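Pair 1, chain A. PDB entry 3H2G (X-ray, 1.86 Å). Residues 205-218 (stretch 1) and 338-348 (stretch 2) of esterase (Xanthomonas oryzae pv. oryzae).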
# COMPACT_ATOMS: atom_id res chain seq x y z
N ILE A 205 0.87 -2.66 7.35
CA ILE A 205 -0.03 -3.81 7.48
C ILE A 205 0.10 -4.82 6.34
O ILE A 205 -0.05 -4.48 5.17
CB ILE A 205 -1.50 -3.34 7.55
CG1 ILE A 205 -1.69 -2.38 8.73
CG2 ILE A 205 -2.43 -4.54 7.67
CD1 ILE A 205 -3.03 -1.65 8.71
N SER A 206 0.38 -6.07 6.70
CA SER A 206 0.49 -7.16 5.73
C SER A 206 1.30 -6.83 4.47
O SER A 206 0.90 -7.18 3.36
CB SER A 206 -0.91 -7.62 5.33
OG SER A 206 -1.68 -7.93 6.48
N GLY A 207 2.43 -6.16 4.66
CA GLY A 207 3.27 -5.81 3.52
C GLY A 207 4.39 -6.80 3.25
O GLY A 207 4.90 -7.44 4.17
N PRO A 208 4.80 -6.95 1.98
CA PRO A 208 5.87 -7.87 1.60
C PRO A 208 7.25 -7.21 1.74
O PRO A 208 7.92 -6.96 0.74
CB PRO A 208 5.53 -8.20 0.15
CG PRO A 208 5.00 -6.89 -0.35
CD PRO A 208 4.10 -6.43 0.78
N TYR A 209 7.65 -6.91 2.98
CA TYR A 209 8.93 -6.25 3.25
C TYR A 209 10.11 -7.05 2.71
O TYR A 209 11.08 -6.48 2.22
CB TYR A 209 9.08 -6.03 4.76
CG TYR A 209 7.77 -5.64 5.42
CD1 TYR A 209 7.06 -4.52 4.99
CD2 TYR A 209 7.21 -6.43 6.42
CE1 TYR A 209 5.81 -4.21 5.52
CE2 TYR A 209 5.96 -6.13 6.96
CZ TYR A 209 5.27 -5.03 6.51
OH TYR A 209 4.01 -4.77 6.99
N ALA A 210 10.03 -8.37 2.82
CA ALA A 210 11.07 -9.25 2.29
C ALA A 210 10.49 -9.63 0.93
O ALA A 210 10.08 -10.77 0.69
CB ALA A 210 11.24 -10.48 3.17
N LEU A 211 10.44 -8.63 0.05
CA LEU A 211 9.86 -8.77 -1.28
C LEU A 211 10.38 -9.92 -2.12
O LEU A 211 9.60 -10.76 -2.57
CB LEU A 211 10.02 -7.45 -2.05
CG LEU A 211 9.28 -7.36 -3.39
CD1 LEU A 211 7.80 -7.60 -3.17
CD2 LEU A 211 9.51 -6.00 -4.03
N GLU A 212 11.69 -9.96 -2.34
CA GLU A 212 12.28 -11.03 -3.14
C GLU A 212 12.00 -12.41 -2.56
O GLU A 212 11.57 -13.32 -3.28
CB GLU A 212 13.80 -10.82 -3.26
CG GLU A 212 14.52 -11.99 -3.90
CD GLU A 212 16.03 -11.87 -3.80
OE1 GLU A 212 16.51 -11.18 -2.87
OE2 GLU A 212 16.74 -12.47 -4.63
N GLN A 213 12.22 -12.57 -1.26
CA GLN A 213 11.99 -13.87 -0.62
C GLN A 213 10.52 -14.27 -0.64
O GLN A 213 10.19 -15.46 -0.71
CB GLN A 213 12.51 -13.86 0.82
CG GLN A 213 12.61 -15.26 1.44
CD GLN A 213 13.56 -16.17 0.67
OE1 GLN A 213 14.72 -15.82 0.44
NE2 GLN A 213 13.06 -17.33 0.26
N THR A 214 9.63 -13.29 -0.57
CA THR A 214 8.19 -13.56 -0.60
C THR A 214 7.81 -14.22 -1.92
O THR A 214 7.02 -15.17 -1.94
CB THR A 214 7.37 -12.25 -0.42
OG1 THR A 214 7.49 -11.80 0.93
CG2 THR A 214 5.91 -12.48 -0.73
N PHE A 215 8.36 -13.72 -3.03
CA PHE A 215 8.08 -14.28 -4.34
C PHE A 215 8.68 -15.67 -4.47
O PHE A 215 8.08 -16.58 -5.05
CB PHE A 215 8.61 -13.38 -5.46
CG PHE A 215 7.64 -12.32 -5.89
CD1 PHE A 215 7.40 -11.20 -5.10
CD2 PHE A 215 6.93 -12.46 -7.08
CE1 PHE A 215 6.47 -10.24 -5.49
CE2 PHE A 215 6.00 -11.51 -7.47
CZ PHE A 215 5.77 -10.40 -6.67
N LEU A 216 9.89 -15.84 -3.93
CA LEU A 216 10.55 -17.14 -3.97
C LEU A 216 9.72 -18.17 -3.21
O LEU A 216 9.46 -19.26 -3.70
CB LEU A 216 11.95 -17.05 -3.34
CG LEU A 216 13.03 -16.29 -4.12
CD1 LEU A 216 14.25 -16.08 -3.24
CD2 LEU A 216 13.40 -17.08 -5.37
N ASP A 217 9.29 -17.81 -2.00
CA ASP A 217 8.51 -18.73 -1.17
C ASP A 217 7.19 -19.21 -1.79
O ASP A 217 6.77 -20.34 -1.54
CB ASP A 217 8.23 -18.11 0.20
CG ASP A 217 9.50 -17.91 1.01
OD1 ASP A 217 10.55 -18.48 0.65
OD2 ASP A 217 9.44 -17.18 2.03
N SER A 218 6.55 -18.35 -2.58
CA SER A 218 5.27 -18.70 -3.20
C SER A 218 5.37 -19.01 -4.69
O SER A 218 4.35 -19.20 -5.35
CB SER A 218 4.26 -17.56 -3.02
OG SER A 218 3.97 -17.33 -1.65
N THR A 338 -1.34 -14.94 1.11
CA THR A 338 -0.96 -14.05 0.01
C THR A 338 0.34 -13.34 0.37
O THR A 338 1.26 -13.25 -0.45
CB THR A 338 -2.08 -13.02 -0.28
OG1 THR A 338 -3.26 -13.70 -0.72
CG2 THR A 338 -1.63 -12.05 -1.37
N VAL A 339 0.42 -12.84 1.60
CA VAL A 339 1.62 -12.18 2.10
C VAL A 339 1.91 -12.79 3.47
O VAL A 339 1.43 -12.30 4.49
CB VAL A 339 1.42 -10.65 2.24
CG1 VAL A 339 2.68 -10.01 2.81
CG2 VAL A 339 1.09 -10.03 0.89
N PRO A 340 2.70 -13.88 3.50
CA PRO A 340 3.04 -14.55 4.76
C PRO A 340 3.61 -13.62 5.82
O PRO A 340 4.39 -12.71 5.52
CB PRO A 340 4.05 -15.61 4.31
CG PRO A 340 3.52 -15.99 2.95
CD PRO A 340 3.22 -14.64 2.35
N LEU A 341 3.20 -13.85 7.07
CA LEU A 341 3.66 -13.03 8.18
C LEU A 341 5.17 -13.15 8.34
O LEU A 341 5.80 -12.38 9.07
CB LEU A 341 2.94 -13.46 9.47
CG LEU A 341 3.07 -12.52 10.68
CD1 LEU A 341 2.64 -11.11 10.29
CD2 LEU A 341 2.19 -13.06 11.81
N LYS A 342 5.76 -14.13 7.66
CA LYS A 342 7.20 -14.34 7.69
C LYS A 342 7.88 -13.03 7.31
O LYS A 342 9.00 -12.75 7.74
CB LYS A 342 7.60 -15.43 6.69
CG LYS A 342 9.11 -15.61 6.54
CD LYS A 342 9.46 -16.55 5.39
CE LYS A 342 10.98 -16.64 5.20
NZ LYS A 342 11.38 -17.45 4.02
N ASN A 343 7.20 -12.22 6.51
CA ASN A 343 7.73 -10.93 6.08
C ASN A 343 8.04 -10.02 7.26
O ASN A 343 9.11 -9.41 7.32
CB ASN A 343 6.74 -10.24 5.15
CG ASN A 343 6.83 -10.73 3.72
OD1 ASN A 343 7.76 -10.37 2.99
ND2 ASN A 343 5.89 -11.57 3.32
N ALA A 344 7.11 -9.94 8.20
CA ALA A 344 7.28 -9.10 9.38
C ALA A 344 8.36 -9.68 10.30
O ALA A 344 9.18 -8.94 10.86
CB ALA A 344 5.96 -8.97 10.13
N GLN A 345 8.35 -11.00 10.45
CA GLN A 345 9.33 -11.68 11.29
C GLN A 345 10.74 -11.48 10.75
O GLN A 345 11.68 -11.20 11.50
CB GLN A 345 8.99 -13.17 11.38
CG GLN A 345 7.73 -13.46 12.18
CD GLN A 345 7.14 -14.83 11.90
OE1 GLN A 345 6.28 -15.31 12.65
NE2 GLN A 345 7.58 -15.47 10.82
N THR A 346 10.88 -11.62 9.43
CA THR A 346 12.16 -11.44 8.77
C THR A 346 12.62 -9.99 8.92
O THR A 346 13.78 -9.72 9.23
CB THR A 346 12.06 -11.76 7.26
OG1 THR A 346 11.73 -13.15 7.09
CG2 THR A 346 13.38 -11.46 6.55
N ALA A 347 11.70 -9.06 8.72
CA ALA A 347 12.03 -7.64 8.84
C ALA A 347 12.56 -7.31 10.23
O ALA A 347 13.62 -6.71 10.38
CB ALA A 347 10.81 -6.79 8.52
N ILE A 348 11.82 -7.71 11.25
CA ILE A 348 12.21 -7.44 12.63
C ILE A 348 13.56 -8.05 12.98
O ILE A 348 14.38 -7.41 13.65
CB ILE A 348 11.12 -7.92 13.62
CG1 ILE A 348 9.90 -7.01 13.50
CG2 ILE A 348 11.65 -7.90 15.06
CD1 ILE A 348 8.70 -7.44 14.32
O HOH W 1 11.23 -20.47 2.95

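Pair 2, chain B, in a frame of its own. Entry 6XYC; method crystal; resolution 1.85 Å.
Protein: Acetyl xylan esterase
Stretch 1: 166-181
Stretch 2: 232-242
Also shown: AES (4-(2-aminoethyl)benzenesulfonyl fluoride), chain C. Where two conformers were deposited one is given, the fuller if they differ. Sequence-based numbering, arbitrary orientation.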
# COMPACT_ATOMS: atom_id res chain seq x y z
N VAL B 166 3.55 0.35 -6.38
CA VAL B 166 2.95 1.47 -7.09
C VAL B 166 2.20 2.31 -6.07
O VAL B 166 1.27 1.83 -5.41
CB VAL B 166 2.01 1.02 -8.22
CG1 VAL B 166 1.30 2.22 -8.82
CG2 VAL B 166 2.79 0.27 -9.28
N ASP B 167 2.62 3.57 -5.93
CA ASP B 167 2.12 4.49 -4.91
C ASP B 167 1.27 5.54 -5.60
O ASP B 167 1.79 6.41 -6.31
CB ASP B 167 3.30 5.10 -4.15
CG ASP B 167 2.94 6.37 -3.42
OD1 ASP B 167 1.75 6.59 -3.10
OD2 ASP B 167 3.86 7.17 -3.16
N TRP B 168 -0.05 5.45 -5.42
CA TRP B 168 -0.98 6.44 -5.96
C TRP B 168 -1.20 7.52 -4.90
O TRP B 168 -1.89 7.29 -3.90
CB TRP B 168 -2.32 5.82 -6.35
CG TRP B 168 -2.33 4.80 -7.44
CD1 TRP B 168 -2.12 3.46 -7.31
CD2 TRP B 168 -2.62 5.02 -8.83
NE1 TRP B 168 -2.25 2.83 -8.53
CE2 TRP B 168 -2.55 3.77 -9.48
CE3 TRP B 168 -2.93 6.16 -9.60
CZ2 TRP B 168 -2.76 3.62 -10.85
CZ3 TRP B 168 -3.14 6.01 -10.96
CH2 TRP B 168 -3.06 4.75 -11.57
N PHE B 169 -0.63 8.70 -5.13
CA PHE B 169 -0.80 9.91 -4.31
C PHE B 169 -0.91 9.60 -2.81
O PHE B 169 -1.83 10.04 -2.12
CB PHE B 169 -2.01 10.76 -4.78
CG PHE B 169 -3.28 9.97 -5.10
CD1 PHE B 169 -3.58 9.61 -6.41
CD2 PHE B 169 -4.20 9.65 -4.11
CE1 PHE B 169 -4.74 8.91 -6.72
CE2 PHE B 169 -5.36 8.94 -4.41
CZ PHE B 169 -5.63 8.57 -5.72
N GLY B 170 0.10 8.90 -2.27
CA GLY B 170 0.13 8.56 -0.87
C GLY B 170 0.79 9.63 -0.02
O GLY B 170 1.76 10.28 -0.43
N PRO B 171 0.25 9.87 1.18
CA PRO B 171 0.92 10.72 2.17
C PRO B 171 2.08 9.96 2.80
O PRO B 171 1.87 8.99 3.53
CB PRO B 171 -0.19 11.03 3.18
CG PRO B 171 -1.05 9.82 3.16
CD PRO B 171 -1.01 9.30 1.73
N VAL B 172 3.30 10.41 2.53
CA VAL B 172 4.47 9.60 2.88
C VAL B 172 5.50 10.39 3.68
O VAL B 172 6.52 9.84 4.11
CB VAL B 172 5.13 9.05 1.60
CG1 VAL B 172 4.19 8.11 0.86
CG2 VAL B 172 5.58 10.19 0.67
N ASP B 173 5.25 11.69 3.88
CA ASP B 173 6.21 12.61 4.47
C ASP B 173 5.42 13.55 5.40
O ASP B 173 5.19 14.72 5.11
CB ASP B 173 6.98 13.38 3.38
CG ASP B 173 8.04 14.30 3.93
OD1 ASP B 173 8.48 14.11 5.08
OD2 ASP B 173 8.45 15.23 3.20
N MET B 174 4.99 13.01 6.54
CA MET B 174 4.08 13.76 7.40
C MET B 174 4.77 14.90 8.14
O MET B 174 4.07 15.75 8.71
CB MET B 174 3.40 12.81 8.39
CG MET B 174 2.02 12.37 7.95
SD MET B 174 1.98 11.55 6.34
CE MET B 174 2.65 9.94 6.75
N ALA B 175 6.10 14.96 8.12
CA ALA B 175 6.80 16.14 8.63
C ALA B 175 6.52 17.36 7.76
O ALA B 175 6.71 18.49 8.23
CB ALA B 175 8.31 15.88 8.68
N HIS B 176 6.06 17.16 6.53
CA HIS B 176 5.91 18.25 5.57
C HIS B 176 4.55 18.19 4.89
O HIS B 176 4.44 18.34 3.68
CB HIS B 176 7.02 18.20 4.52
CG HIS B 176 8.39 18.17 5.10
ND1 HIS B 176 9.32 17.20 4.76
CD2 HIS B 176 9.01 18.98 5.99
CE1 HIS B 176 10.44 17.41 5.43
NE2 HIS B 176 10.28 18.49 6.18
N MET B 177 3.50 17.98 5.68
CA MET B 177 2.15 17.87 5.15
C MET B 177 1.43 19.21 5.11
O MET B 177 0.75 19.51 4.12
CB MET B 177 1.33 16.87 5.98
CG MET B 177 -0.00 16.50 5.36
SD MET B 177 0.20 15.73 3.73
CE MET B 177 0.75 14.10 4.20
N SER B 178 1.57 20.01 6.16
CA SER B 178 0.87 21.29 6.25
C SER B 178 1.65 22.34 5.45
O SER B 178 2.83 22.58 5.72
CB SER B 178 0.73 21.72 7.71
OG SER B 178 0.25 23.04 7.82
N ASN B 179 0.99 22.93 4.46
CA ASN B 179 1.61 23.85 3.51
C ASN B 179 2.88 23.26 2.91
O ASN B 179 3.78 23.98 2.47
CB ASN B 179 1.93 25.20 4.18
CG ASN B 179 0.68 25.95 4.60
OD1 ASN B 179 -0.18 26.27 3.78
ND2 ASN B 179 0.59 26.25 5.89
N CYS B 180 2.96 21.93 2.90
CA CYS B 180 4.10 21.19 2.39
C CYS B 180 5.37 21.46 3.17
O CYS B 180 6.47 21.15 2.70
CB CYS B 180 4.35 21.49 0.90
SG CYS B 180 3.17 20.73 -0.22
N VAL B 181 5.27 22.02 4.38
CA VAL B 181 6.50 22.38 5.08
C VAL B 181 6.53 22.09 6.57
O VAL B 181 7.55 22.32 7.23
CB VAL B 181 6.82 23.87 4.87
CG1 VAL B 181 6.95 24.23 3.40
CG2 VAL B 181 5.74 24.75 5.53
N VAL B 232 -6.07 17.07 -1.60
CA VAL B 232 -6.24 16.30 -0.37
C VAL B 232 -4.88 15.90 0.18
O VAL B 232 -4.56 16.19 1.34
CB VAL B 232 -7.13 15.07 -0.61
CG1 VAL B 232 -7.25 14.25 0.66
CG2 VAL B 232 -8.50 15.49 -1.11
N VAL B 233 -4.08 15.22 -0.63
CA VAL B 233 -2.68 14.95 -0.32
C VAL B 233 -1.84 15.73 -1.32
O VAL B 233 -1.94 15.48 -2.53
CB VAL B 233 -2.35 13.45 -0.39
CG1 VAL B 233 -0.87 13.23 -0.12
CG2 VAL B 233 -3.21 12.68 0.60
N PRO B 234 -1.00 16.68 -0.89
CA PRO B 234 -0.32 17.54 -1.87
C PRO B 234 0.74 16.80 -2.69
O PRO B 234 1.44 15.92 -2.20
CB PRO B 234 0.31 18.64 -1.00
CG PRO B 234 0.42 18.04 0.37
CD PRO B 234 -0.73 17.09 0.50
N HIS B 235 0.80 17.20 -3.96
CA HIS B 235 1.80 16.74 -4.93
C HIS B 235 3.21 16.75 -4.35
O HIS B 235 4.03 15.88 -4.69
CB HIS B 235 1.67 17.67 -6.15
CG HIS B 235 2.45 17.26 -7.35
ND1 HIS B 235 3.68 17.81 -7.65
CD2 HIS B 235 2.15 16.43 -8.38
CE1 HIS B 235 4.12 17.30 -8.79
NE2 HIS B 235 3.21 16.46 -9.25
N CYS B 236 3.52 17.72 -3.49
CA CYS B 236 4.87 17.81 -2.94
C CYS B 236 5.29 16.51 -2.26
O CYS B 236 6.48 16.19 -2.23
CB CYS B 236 4.95 18.97 -1.95
SG CYS B 236 3.85 18.83 -0.50
N GLN B 237 4.32 15.76 -1.73
CA GLN B 237 4.65 14.51 -1.05
C GLN B 237 5.35 13.53 -1.99
O GLN B 237 6.35 12.91 -1.62
CB GLN B 237 3.37 13.89 -0.48
CG GLN B 237 2.81 14.65 0.71
CD GLN B 237 3.54 14.35 1.99
OE1 GLN B 237 3.63 13.20 2.41
NE2 GLN B 237 4.06 15.38 2.64
N SER B 238 4.84 13.39 -3.22
CA SER B 238 5.46 12.48 -4.17
C SER B 238 6.73 13.05 -4.79
O SER B 238 7.66 12.30 -5.09
CB SER B 238 4.45 12.12 -5.26
OG SER B 238 3.40 11.32 -4.73
N VAL B 239 6.78 14.37 -5.01
CA VAL B 239 8.04 15.00 -5.41
C VAL B 239 9.12 14.66 -4.39
O VAL B 239 10.23 14.24 -4.75
CB VAL B 239 7.85 16.52 -5.53
CG1 VAL B 239 9.20 17.20 -5.72
CG2 VAL B 239 6.91 16.86 -6.69
N ASN B 240 8.80 14.81 -3.11
CA ASN B 240 9.78 14.54 -2.06
C ASN B 240 10.19 13.07 -2.05
O ASN B 240 11.38 12.76 -1.89
CB ASN B 240 9.20 14.95 -0.70
CG ASN B 240 9.01 16.45 -0.58
OD1 ASN B 240 9.48 17.22 -1.41
ND2 ASN B 240 8.32 16.87 0.47
N LEU B 241 9.23 12.16 -2.21
CA LEU B 241 9.57 10.74 -2.21
C LEU B 241 10.51 10.40 -3.36
O LEU B 241 11.48 9.66 -3.17
CB LEU B 241 8.30 9.89 -2.29
CG LEU B 241 8.48 8.38 -2.07
CD1 LEU B 241 9.14 8.10 -0.72
CD2 LEU B 241 7.15 7.66 -2.17
N LYS B 242 10.24 10.92 -4.56
CA LYS B 242 11.11 10.69 -5.70
C LYS B 242 12.51 11.22 -5.43
O LYS B 242 13.51 10.56 -5.74
CB LYS B 242 10.51 11.34 -6.95
CG LYS B 242 11.46 11.50 -8.11
CD LYS B 242 11.76 10.18 -8.78
CE LYS B 242 12.48 10.41 -10.09
NZ LYS B 242 13.36 9.26 -10.47
C3 AES C . -6.11 12.74 3.89
C2 AES C . -6.35 11.82 2.91
C1 AES C . -5.58 10.70 2.85
S AES C . -5.97 9.55 1.61
O1S AES C . -6.31 8.24 2.22
O2S AES C . -7.26 9.91 1.02
C6 AES C . -4.57 10.47 3.72
C5 AES C . -4.32 11.40 4.71
C4 AES C . -5.10 12.53 4.79
C7 AES C . -4.83 13.61 5.89
C8 AES C . -3.36 14.10 5.82
N8 AES C . -3.28 15.29 6.58
O HOH W 2 3.50 9.54 -2.49
O HOH W 3 7.59 19.62 0.61

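The sharpest difference lies at the position of K342(A) and C236(B). In pair 2 a covalent bond ties the stretches: C180(B) SG and C236(B) SG are 2.0 Å apart, a disulfide with chi3 of -90°, close to the ideal torsion. In pair 1 the position matching C236(B) is K342(A), whose all-t chain reaches out to stretch 1, so that its NZ lies 2.8 Å from D217(A) OD2, a salt bridge. The lysine is exposed, where a long flexible cation suits; the cysteine points toward stretch 1, and its short side chain suffices because C180(B) comes close. Q213(A) NE2 also donates to D217(A) OD1, 2.8 Å away, holding the carboxylate in place.

The backbones beneath are alike, superposing to 0.8 Å over 14 central residues. In both, a loop containing Gly-Pro lies against a Val-Pro segment that leads into a helix. The matched glycines, G207(A) and G170(B), suit this place, because a CB would clash: an ideal CB would lie 2.6 Å from Y209(A) CE1 in pair 1 and 2.7 Å from D167(B) OD1 in pair 2. The prolines P208(A) and P171(B) pack on the matched valines, with P208(A) CB to V339(A) CG1 at 4.3 Å and P171(B) CB to V233(B) CG1 at 4.0 Å.

At the centre, N343(A) matches Q237(B), their CA atoms only 0.2 Å apart. Each amide offers both an acceptor and a donor to an otherwise buried junction. N343(A) OD1 accepts from A210(A) N at 3.0 Å; its ND2 turns back to P340(A) O at 2.9 Å and gives a weak bond to T214(A) OG1, also at 2.9 Å. Q237(B), one methylene longer, places OE1 to accept from both V172(B) N (2.8 Å) and D173(B) N (2.7 Å), while its NE2 donates to D173(B) O at 2.8 Å. The glutamine thus clasps the backbone of the loop, whereas the asparagine shares its bonds between that loop, a threonine and its own stretch.

Neighbouring positions exchange bulk. Y209(A) brings its ring to the small A344(A) and A347(A), CD2 lying 4.2 Å from A347(A) CB. In pair 2 the smaller V172(B) meets the larger L241(B), the match of A347(A), with V172(B) CG2 to L241(B) CB at 4.0 Å. At the adjoining positions, the methyl contact of A210(A) CB with T346(A) CG2 at 4.1 Å becomes polar: N240(B) ND2 donates to D173(B) OD2 at 3.2 Å.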